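Local coordinates for aromatic-ring-hydroxylating dioxygenase beta subunit (Catenulispora acidiphila, PDB 6VW4), which is of unknown function, though it adopts a SnoaL-like, NTF2-superfamily fold, binds the polyketide-type compound S-DNPA and may, on weak grounds, have dioxygenase-related activity, at residues T81-D86 and A98-L103; P116-R121 and R137-D142. All coordinates share one frame; numbering follows the deposited sequence.

Contact 1 of 2, residues T81-D86 and A98-L103. With SDN ([(3S)-9-hydroxy-1-methyl-10-oxo-4,10-dihydro-3H-benzo[g]isochromen-3-yl]acetic acid), chain C.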
ATOM      1  N   THR A  81       2.549   1.276   3.810  1.00 23.33           N
ATOM      2  CA  THR A  81       3.093   1.640   2.493  1.00 25.17           C
ATOM      3  C   THR A  81       4.368   2.470   2.668  1.00 28.34           C
ATOM      4  O   THR A  81       4.715   2.874   3.780  1.00 26.62           O
ATOM      5  CB  THR A  81       2.071   2.439   1.660  1.00 31.59           C
ATOM      6  OG1 THR A  81       1.749   3.653   2.358  1.00 29.69           O
ATOM      7  CG2 THR A  81       0.806   1.642   1.380  1.00 32.84           C
ATOM      8  N   MET A  82       5.022   2.783   1.552  1.00 22.66           N
ATOM      9  CA  MET A  82       6.114   3.751   1.507  1.00 26.11           C
ATOM     10  C   MET A  82       7.299   3.305   2.336  1.00 29.73           C
ATOM     11  O   MET A  82       7.828   4.050   3.136  1.00 23.60           O
ATOM     12  CB  MET A  82       5.632   5.151   1.903  1.00 26.04           C
ATOM     13  CG  MET A  82       4.365   5.573   0.998  1.00 28.09           C
ATOM     14  SD  MET A  82       4.437   5.573  -0.844  1.00 32.78           S
ATOM     15  CE  MET A  82       5.704   6.756  -1.259  1.00 42.23           C
ATOM     16  N   LEU A  83       7.741   2.080   2.108  1.00 27.61           N
ATOM     17  CA  LEU A  83       8.839   1.550   2.910  1.00 27.18           C
ATOM     18  C   LEU A  83      10.175   2.029   2.342  1.00 27.39           C
ATOM     19  O   LEU A  83      10.426   1.887   1.141  1.00 25.99           O
ATOM     20  CB  LEU A  83       8.830   0.019   2.944  1.00 25.45           C
ATOM     21  CG  LEU A  83      10.057  -0.699   3.571  1.00 33.04           C
ATOM     22  CD1 LEU A  83      10.039  -0.426   5.070  1.00 31.17           C
ATOM     23  CD2 LEU A  83       9.992  -2.207   3.325  1.00 28.03           C
ATOM     24  N   ALA A  84      11.034   2.599   3.195  1.00 27.05           N
ATOM     25  CA  ALA A  84      12.435   2.853   2.838  1.00 33.50           C
ATOM     26  C   ALA A  84      13.343   2.213   3.888  1.00 37.62           C
ATOM     27  O   ALA A  84      13.084   2.337   5.087  1.00 33.05           O
ATOM     28  CB  ALA A  84      12.717   4.358   2.714  1.00 32.03           C
ATOM     29  N   ILE A  85      14.346   1.457   3.461  1.00 35.27           N
ATOM     30  CA  ILE A  85      15.232   0.780   4.402  1.00 32.09           C
ATOM     31  C   ILE A  85      16.627   1.409   4.323  1.00 37.51           C
ATOM     32  O   ILE A  85      17.010   2.034   3.321  1.00 36.97           O
ATOM     33  CB  ILE A  85      15.312  -0.740   4.161  1.00 31.37           C
ATOM     34  CG1 ILE A  85      15.889  -0.998   2.770  1.00 36.87           C
ATOM     35  CG2 ILE A  85      13.976  -1.420   4.375  1.00 28.83           C
ATOM     36  CD1 ILE A  85      16.075  -2.500   2.455  1.00 40.40           C
ATOM     37  N   ASP A  86      17.382   1.268   5.417  1.00 41.84           N
ATOM     38  CA  ASP A  86      18.763   1.754   5.504  1.00 53.27           C
ATOM     39  C   ASP A  86      19.581   0.874   6.456  1.00 50.99           C
ATOM     40  O   ASP A  86      19.066   0.346   7.454  1.00 45.44           O
ATOM     41  CB  ASP A  86      18.809   3.216   5.966  1.00 47.00           C
ATOM     42  N   ALA A  98      13.848   0.607   9.137  1.00 33.41           N
ATOM     43  CA  ALA A  98      12.740   0.683   8.207  1.00 31.81           C
ATOM     44  C   ALA A  98      11.832   1.851   8.573  1.00 33.47           C
ATOM     45  O   ALA A  98      11.218   1.851   9.647  1.00 30.70           O
ATOM     46  CB  ALA A  98      11.933  -0.613   8.226  1.00 30.55           C
ATOM     47  N   ASP A  99      11.698   2.801   7.651  1.00 27.66           N
ATOM     48  CA  ASP A  99      10.747   3.911   7.755  1.00 38.65           C
ATOM     49  C   ASP A  99       9.584   3.691   6.797  1.00 36.11           C
ATOM     50  O   ASP A  99       9.793   3.391   5.616  1.00 27.87           O
ATOM     51  CB  ASP A  99      11.400   5.256   7.427  1.00 36.26           C
ATOM     52  CG  ASP A  99      12.481   5.642   8.433  1.00 46.43           C
ATOM     53  OD1 ASP A  99      12.185   5.570   9.634  1.00 48.33           O
ATOM     54  OD2 ASP A  99      13.607   6.014   8.034  1.00 61.62           O
ATOM     55  N   PHE A 100       8.370   3.884   7.291  1.00 25.77           N
ATOM     56  CA  PHE A 100       7.215   3.630   6.464  1.00 28.27           C
ATOM     57  C   PHE A 100       5.990   4.334   7.040  1.00 30.39           C
ATOM     58  O   PHE A 100       6.031   4.931   8.110  1.00 28.02           O
ATOM     59  CB  PHE A 100       6.998   2.105   6.324  1.00 25.02           C
ATOM     60  CG  PHE A 100       6.759   1.400   7.623  1.00 26.30           C
ATOM     61  CD1 PHE A 100       7.835   0.980   8.427  1.00 29.22           C
ATOM     62  CD2 PHE A 100       5.474   1.151   8.055  1.00 28.03           C
ATOM     63  CE1 PHE A 100       7.621   0.314   9.631  1.00 25.07           C
ATOM     64  CE2 PHE A 100       5.237   0.477   9.293  1.00 32.79           C
ATOM     65  CZ  PHE A 100       6.308   0.066  10.073  1.00 29.10           C
ATOM     66  N   TYR A 101       4.899   4.256   6.277  1.00 25.40           N
ATOM     67  CA  TYR A 101       3.610   4.834   6.614  1.00 33.07           C
ATOM     68  C   TYR A 101       2.672   3.711   7.012  1.00 30.48           C
ATOM     69  O   TYR A 101       2.690   2.617   6.422  1.00 32.96           O
ATOM     70  CB  TYR A 101       3.003   5.620   5.429  1.00 26.45           C
ATOM     71  CG  TYR A 101       3.728   6.904   5.037  1.00 29.82           C
ATOM     72  CD1 TYR A 101       4.731   7.454   5.849  1.00 33.63           C
ATOM     73  CD2 TYR A 101       3.410   7.559   3.848  1.00 29.41           C
ATOM     74  CE1 TYR A 101       5.357   8.633   5.492  1.00 33.08           C
ATOM     75  CE2 TYR A 101       4.016   8.704   3.483  1.00 32.34           C
ATOM     76  CZ  TYR A 101       4.970   9.259   4.322  1.00 32.60           C
ATOM     77  OH  TYR A 101       5.579  10.417   3.924  1.00 34.17           O
ATOM     78  N   THR A 102       1.850   3.991   8.008  1.00 31.82           N
ATOM     79  CA  THR A 102       0.741   3.129   8.369  1.00 36.03           C
ATOM     80  C   THR A 102      -0.555   3.905   8.229  1.00 35.91           C
ATOM     81  O   THR A 102      -0.615   5.081   8.589  1.00 35.24           O
ATOM     82  CB  THR A 102       0.835   2.603   9.811  1.00 36.35           C
ATOM     83  OG1 THR A 102       2.058   1.890   9.955  1.00 41.05           O
ATOM     84  CG2 THR A 102      -0.315   1.631  10.064  1.00 38.43           C
ATOM     85  N   LEU A 103      -1.573   3.236   7.702  1.00 33.41           N
ATOM     86  CA  LEU A 103      -2.955   3.678   7.755  1.00 31.14           C
ATOM     87  C   LEU A 103      -3.805   2.663   8.518  1.00 32.97           C
ATOM     88  O   LEU A 103      -3.898   1.499   8.113  1.00 34.98           O
ATOM     89  CB  LEU A 103      -3.504   3.857   6.341  1.00 32.07           C
ATOM     90  CG  LEU A 103      -4.928   4.435   6.304  1.00 43.17           C
ATOM     91  CD1 LEU A 103      -4.960   5.824   6.869  1.00 42.58           C
ATOM     92  CD2 LEU A 103      -5.500   4.436   4.890  1.00 39.90           C
TER
HETATM   93  O4  SDN C 201       1.521  -2.492  15.681  1.00 64.73           O
HETATM   94  C11 SDN C 201       1.529  -1.322  14.920  1.00 57.36           C
HETATM   95  C12 SDN C 201       0.693  -0.246  15.216  1.00 58.35           C
HETATM   96  C13 SDN C 201      -0.260  -0.362  16.429  1.00 66.94           C
HETATM   97  O5  SDN C 201      -0.271  -1.350  17.086  1.00 70.41           O
HETATM   98  C14 SDN C 201      -1.173   0.804  16.761  1.00 81.79           C
HETATM   99  C15 SDN C 201      -2.114   0.708  17.986  1.00 89.40           C
HETATM  100  O3  SDN C 201      -2.455   1.962  18.614  1.00 88.46           O
HETATM  101  C16 SDN C 201      -2.523  -0.624  18.633  1.00 82.42           C
HETATM  102  C10 SDN C 201       2.351  -1.244  13.809  1.00 67.24           C
HETATM  103  C9  SDN C 201       2.369  -0.088  13.012  1.00 58.92           C
HETATM  104  C8  SDN C 201       1.549   0.988  13.314  1.00 60.13           C
HETATM  105  C7  SDN C 201       0.699   0.916  14.413  1.00 70.66           C
HETATM  106  C6  SDN C 201      -0.234   2.127  14.740  1.00 72.91           C
HETATM  107  C5  SDN C 201      -1.151   2.003  15.955  1.00 78.70           C
HETATM  108  C4  SDN C 201      -2.022   3.129  16.294  1.00 86.00           C
HETATM  109  C3  SDN C 201      -2.672   3.068  17.667  1.00 86.87           C
HETATM  110  C2  SDN C 201      -4.125   2.956  17.243  1.00 87.75           C
HETATM  111  C1  SDN C 201      -5.091   4.100  17.470  1.00 88.97           C
HETATM  112  O2  SDN C 201      -4.676   5.177  17.959  1.00 87.12           O
HETATM  113  O1  SDN C 201      -6.308   3.930  17.165  1.00 98.21           O
HETATM  114  O   HOH W   1       0.116   3.337   4.605  1.00 25.73           O
HETATM  115  O   HOH W   2      15.138   4.156   6.790  1.00 45.92           O
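Met82 lays its CB over one face of the Tyr101 ring, while its CG packs against CD2. CB stands 4.2 Å from the ring centroid of Tyr101, 27° off the normal, a CH-pi contact, and Met82 CG comes to 3.6 Å from Tyr101 CD2. Bends at chi2, which places the sulfur, and chi3, which places the terminal methyl, lead the chain end away from strand 98-103. Tyr101 is held at its far end as well, its OH hydrogen-bonded to Asp26 of the second subunit.

The backbone is irregular here. The strands run antiparallel at 172°, but their pairing slips by one residue between Thr81-Tyr101 and Ala84-Asp99, a beta bulge, and Met82 sits within it with positive phi (63°). Each of the flanking pairs is closed by two backbone hydrogen bonds, among them Ala84 N to Asp99 O at 2.8 Å. Inside the bulge Met82 O accepts a CA-H...O contact from Phe100 CA instead, at 3.4 Å.

On the side of Ala98 and Ile85 the contact is apolar, the end of Leu83 reaching Ala98 CB with CD1 at 3.7 Å, while helix 8-26 packs against Leu83, Ile85 and Phe100. Two waters lie beside the hydrogen-bonded pairs: one is 2.8 Å from Thr81 OG1, and the other reaches Asp99 OD2 at 2.7 Å. The OD1 of Asp99 turns instead to a salt bridge with Arg121. Thr102, with OG1 3.5 Å from C8 of the bound naphthopyran, takes the strand into the ligand pocket. A bulged antiparallel hairpin with a helix over one face and a subunit interface on the other is consistent with the curved sheet of the NTF2-like fold.

Contact 2 of 2, residues P116-R121 and R137-D142. With SDN ([(3S)-9-hydroxy-1-methyl-10-oxo-4,10-dihydro-3H-benzo[g]isochromen-3-yl]acetic acid), chain C.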
ATOM      1  N   PRO A 116      -5.985   6.752  12.553  1.00 36.13           N
ATOM      2  CA  PRO A 116      -5.105   7.756  11.935  1.00 39.97           C
ATOM      3  C   PRO A 116      -4.084   7.250  10.915  1.00 43.17           C
ATOM      4  O   PRO A 116      -3.935   6.066  10.655  1.00 35.36           O
ATOM      5  CB  PRO A 116      -4.329   8.327  13.128  1.00 40.95           C
ATOM      6  CG  PRO A 116      -4.180   7.091  14.057  1.00 47.26           C
ATOM      7  CD  PRO A 116      -5.535   6.346  13.901  1.00 36.06           C
ATOM      8  N   SER A 117      -3.426   8.232  10.322  1.00 36.37           N
ATOM      9  CA  SER A 117      -2.249   8.065   9.506  1.00 40.23           C
ATOM     10  C   SER A 117      -1.033   8.197  10.415  1.00 47.09           C
ATOM     11  O   SER A 117      -0.968   9.126  11.216  1.00 38.95           O
ATOM     12  CB  SER A 117      -2.271   9.120   8.403  1.00 45.90           C
ATOM     13  OG  SER A 117      -1.004   9.459   7.925  1.00 58.54           O
ATOM     14  N   CYS A 118      -0.082   7.238  10.305  1.00 40.53           N
ATOM     15  CA  CYS A 118       1.046   7.125  11.231  1.00 43.85           C
ATOM     16  C   CYS A 118       2.388   6.838  10.561  1.00 39.50           C
ATOM     17  O   CYS A 118       2.573   5.778   9.949  1.00 39.27           O
ATOM     18  CB  CYS A 118       0.812   5.999  12.241  1.00 40.08           C
ATOM     19  SG  CYS A 118      -0.681   6.043  13.235  1.00 50.49           S
ATOM     20  N   PRO A 119       3.343   7.748  10.647  1.00 36.39           N
ATOM     21  CA  PRO A 119       4.715   7.397  10.267  1.00 35.94           C
ATOM     22  C   PRO A 119       5.319   6.528  11.360  1.00 39.85           C
ATOM     23  O   PRO A 119       5.082   6.738  12.553  1.00 41.67           O
ATOM     24  CB  PRO A 119       5.430   8.752  10.142  1.00 40.02           C
ATOM     25  CG  PRO A 119       4.582   9.730  10.825  1.00 39.56           C
ATOM     26  CD  PRO A 119       3.193   9.166  11.000  1.00 38.98           C
ATOM     27  N   VAL A 120       6.059   5.510  10.939  1.00 29.74           N
ATOM     28  CA  VAL A 120       6.578   4.501  11.851  1.00 31.54           C
ATOM     29  C   VAL A 120       8.029   4.237  11.501  1.00 32.70           C
ATOM     30  O   VAL A 120       8.389   4.156  10.318  1.00 33.67           O
ATOM     31  CB  VAL A 120       5.775   3.191  11.785  1.00 36.54           C
ATOM     32  CG1 VAL A 120       6.327   2.165  12.808  1.00 40.47           C
ATOM     33  CG2 VAL A 120       4.323   3.445  12.027  1.00 39.10           C
ATOM     34  N   ARG A 121       8.848   4.043  12.524  1.00 31.46           N
ATOM     35  CA  ARG A 121      10.216   3.559  12.348  1.00 36.54           C
ATOM     36  C   ARG A 121      10.398   2.215  13.049  1.00 39.77           C
ATOM     37  O   ARG A 121      10.132   2.084  14.253  1.00 34.61           O
ATOM     38  CB  ARG A 121      11.231   4.557  12.887  1.00 37.43           C
ATOM     39  CG  ARG A 121      12.650   3.996  12.859  1.00 47.45           C
ATOM     40  CD  ARG A 121      13.717   5.063  13.062  1.00 41.59           C
ATOM     41  NE  ARG A 121      13.809   6.004  11.958  1.00 48.44           N
ATOM     42  CZ  ARG A 121      14.513   7.132  11.975  1.00 56.07           C
ATOM     43  NH1 ARG A 121      15.200   7.470  13.055  1.00 59.82           N
ATOM     44  NH2 ARG A 121      14.526   7.921  10.906  1.00 64.26           N
ATOM     45  N   ARG A 137       9.882  -0.748  17.384  1.00 35.48           N
ATOM     46  CA  ARG A 137       8.844  -0.107  16.586  1.00 39.01           C
ATOM     47  C   ARG A 137       8.419   1.178  17.291  1.00 45.05           C
ATOM     48  O   ARG A 137       7.969   1.155  18.443  1.00 30.98           O
ATOM     49  CB  ARG A 137       7.655  -1.043  16.381  1.00 40.98           C
ATOM     50  CG  ARG A 137       6.416  -0.346  15.837  1.00 45.62           C
ATOM     51  CD  ARG A 137       5.499  -1.357  15.203  1.00 38.39           C
ATOM     52  NE  ARG A 137       6.091  -1.857  13.979  1.00 41.60           N
ATOM     53  CZ  ARG A 137       5.625  -2.900  13.306  1.00 45.08           C
ATOM     54  NH1 ARG A 137       4.574  -3.560  13.758  1.00 43.87           N
ATOM     55  NH2 ARG A 137       6.235  -3.310  12.202  1.00 42.87           N
ATOM     56  N   TRP A 138       8.588   2.286  16.603  1.00 36.20           N
ATOM     57  CA  TRP A 138       8.359   3.618  17.126  1.00 39.56           C
ATOM     58  C   TRP A 138       7.280   4.281  16.262  1.00 38.36           C
ATOM     59  O   TRP A 138       7.536   4.670  15.118  1.00 32.83           O
ATOM     60  CB  TRP A 138       9.676   4.388  17.131  1.00 38.18           C
ATOM     61  CG  TRP A 138       9.698   5.382  18.216  1.00 73.45           C
ATOM     62  CD1 TRP A 138       9.358   6.708  18.124  1.00 80.88           C
ATOM     63  CD2 TRP A 138      10.036   5.142  19.592  1.00 76.91           C
ATOM     64  NE1 TRP A 138       9.479   7.310  19.359  1.00 93.75           N
ATOM     65  CE2 TRP A 138       9.890   6.372  20.276  1.00 85.51           C
ATOM     66  CE3 TRP A 138      10.457   4.011  20.308  1.00 69.60           C
ATOM     67  CZ2 TRP A 138      10.148   6.501  21.647  1.00 76.44           C
ATOM     68  CZ3 TRP A 138      10.717   4.143  21.670  1.00 81.87           C
ATOM     69  CH2 TRP A 138      10.558   5.379  22.325  1.00 74.84           C
ATOM     70  N   VAL A 139       6.068   4.381  16.799  1.00 41.34           N
ATOM     71  CA  VAL A 139       4.921   4.911  16.073  1.00 42.09           C
ATOM     72  C   VAL A 139       4.695   6.376  16.432  1.00 41.57           C
ATOM     73  O   VAL A 139       4.607   6.726  17.613  1.00 46.84           O
ATOM     74  CB  VAL A 139       3.651   4.094  16.361  1.00 43.21           C
ATOM     75  CG1 VAL A 139       2.504   4.614  15.478  1.00 52.85           C
ATOM     76  CG2 VAL A 139       3.885   2.638  16.103  1.00 42.06           C
ATOM     77  N   GLU A 140       4.562   7.223  15.412  1.00 45.37           N
ATOM     78  CA  GLU A 140       3.980   8.557  15.572  1.00 50.98           C
ATOM     79  C   GLU A 140       2.551   8.612  15.022  1.00 50.36           C
ATOM     80  O   GLU A 140       2.142   7.795  14.182  1.00 47.17           O
ATOM     81  CB  GLU A 140       4.816   9.626  14.877  1.00 48.03           C
ATOM     82  CG  GLU A 140       6.284   9.620  15.256  1.00 50.04           C
ATOM     83  CD  GLU A 140       6.572  10.234  16.612  1.00 70.69           C
ATOM     84  OE1 GLU A 140       7.745  10.149  17.042  1.00 79.80           O
ATOM     85  OE2 GLU A 140       5.641  10.797  17.249  1.00 77.02           O
ATOM     86  N   HIS A 141       1.779   9.567  15.520  1.00 46.93           N
ATOM     87  CA  HIS A 141       0.382   9.763  15.112  1.00 52.35           C
ATOM     88  C   HIS A 141       0.271  11.127  14.453  1.00 43.60           C
ATOM     89  O   HIS A 141       0.562  12.137  15.095  1.00 51.44           O
ATOM     90  CB  HIS A 141      -0.576   9.703  16.297  1.00 56.80           C
ATOM     91  CG  HIS A 141      -0.777   8.333  16.850  1.00 56.10           C
ATOM     92  ND1 HIS A 141       0.034   7.272  16.520  1.00 65.14           N
ATOM     93  CD2 HIS A 141      -1.697   7.848  17.716  1.00 70.11           C
ATOM     94  CE1 HIS A 141      -0.376   6.191  17.158  1.00 66.62           C
ATOM     95  NE2 HIS A 141      -1.429   6.512  17.885  1.00 76.93           N
ATOM     96  N   ASP A 142      -0.122  11.166  13.176  1.00 42.90           N
ATOM     97  CA  ASP A 142      -0.195  12.457  12.494  1.00 48.37           C
ATOM     98  C   ASP A 142      -1.193  13.395  13.188  1.00 56.36           C
ATOM     99  O   ASP A 142      -0.939  14.602  13.300  1.00 42.84           O
ATOM    100  CB  ASP A 142      -0.578  12.290  11.019  1.00 37.27           C
ATOM    101  CG  ASP A 142       0.625  11.973  10.105  1.00 51.24           C
ATOM    102  OD1 ASP A 142       1.789  12.205  10.491  1.00 41.27           O
ATOM    103  OD2 ASP A 142       0.378  11.496   8.970  1.00 42.59           O
TER
HETATM  104  O4  SDN C 201       1.521  -2.492  15.681  1.00 64.73           O
HETATM  105  C11 SDN C 201       1.529  -1.322  14.920  1.00 57.36           C
HETATM  106  C12 SDN C 201       0.693  -0.246  15.216  1.00 58.35           C
HETATM  107  C13 SDN C 201      -0.260  -0.362  16.429  1.00 66.94           C
HETATM  108  O5  SDN C 201      -0.271  -1.350  17.086  1.00 70.41           O
HETATM  109  C14 SDN C 201      -1.173   0.804  16.761  1.00 81.79           C
HETATM  110  C15 SDN C 201      -2.114   0.708  17.986  1.00 89.40           C
HETATM  111  O3  SDN C 201      -2.455   1.962  18.614  1.00 88.46           O
HETATM  112  C16 SDN C 201      -2.523  -0.624  18.633  1.00 82.42           C
HETATM  113  C10 SDN C 201       2.351  -1.244  13.809  1.00 67.24           C
HETATM  114  C9  SDN C 201       2.369  -0.088  13.012  1.00 58.92           C
HETATM  115  C8  SDN C 201       1.549   0.988  13.314  1.00 60.13           C
HETATM  116  C7  SDN C 201       0.699   0.916  14.413  1.00 70.66           C
HETATM  117  C6  SDN C 201      -0.234   2.127  14.740  1.00 72.91           C
HETATM  118  C5  SDN C 201      -1.151   2.003  15.955  1.00 78.70           C
HETATM  119  C4  SDN C 201      -2.022   3.129  16.294  1.00 86.00           C
HETATM  120  C3  SDN C 201      -2.672   3.068  17.667  1.00 86.87           C
HETATM  121  C2  SDN C 201      -4.125   2.956  17.243  1.00 87.75           C
HETATM  122  C1  SDN C 201      -5.091   4.100  17.470  1.00 88.97           C
HETATM  123  O2  SDN C 201      -4.676   5.177  17.959  1.00 87.12           O
HETATM  124  O1  SDN C 201      -6.308   3.930  17.165  1.00 98.21           O
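Strands 116-121 and 137-139 run antiparallel at 157°, their axes 4.8 Å apart at closest approach. Arg121 and Trp138 form a hydrogen-bonded pair, Val120 and Val139 a non-hydrogen-bonded one, and Glu140 N then reaches Pro119 O in a nearly straight bond of 2.9 Å. Pairing outlasts the second strand: Asp142 N, in the first turn of helix 142-147, still donates to Ser117 O. Ser117 OG, anti to its backbone N (chi1 154°), donates to Asp142 OD2 at 2.7 Å from the anti side of the carboxylate and somewhat out of its plane, while OD1 forms a salt bridge with Arg77 of the second subunit.

Val120 and Val139 lie side by side, pointing the same way, and their methyls line the ligand; Val139 CG1 is 3.8 Å from ligand C6. Beside them Arg137 bends at chi3 to bring its guanidinium face against the ligand's hydroxyl-bearing ring, with NH1 3.2 Å from ligand C10. A salt bridge from NH2 to Asp122 helps to fix this group and probably tempers its charge.

His141, at the N-cap of the helix, presents its ring edge to Val139 CG1. Its ND1 donates to Glu140 O at 3.2 Å from above the carbonyl plane, a direction that misses the lone pairs. Cys118 SG approaches the same ring obliquely, 3.6 Å from ND1, and NE2 lies 3.5 Å from ligand O2. An alanine in place of His141 would probably open a gap beside ligand C3 and C4, and leave Cys118 SG without its ring neighbour and Glu140 O without this donor. Arginine, valines and histidine thus line one side of a pocket against the concave sheet, as in the ligand-binding cavities of SnoaL-like proteins of the NTF2 superfamily.

How the contacts relate
Contacts 1 and 2 are successive hairpins of one sheet, joined where strands 96-108 and 111-126 lie side by side. The seam carries a probable backbone hydrogen bond, Thr102 N to Cys118 O at 2.7 Å, the Asp99-Arg121 salt bridge and packing of Thr102 on Val120. Contact 1 is the more buried, holds 75-86, one of the sheet's two outermost strands, and brings a single pocket residue, its chemistry otherwise being apolar overlap and backbone pairing against a helix and another subunit. Contact 2 is partly exposed at Arg121 and Trp138, yet it supplies four pocket residues and relies more on charged and polar side chains, including a serine-aspartate bond that ties the start of helix 142-147 to strand 111-126.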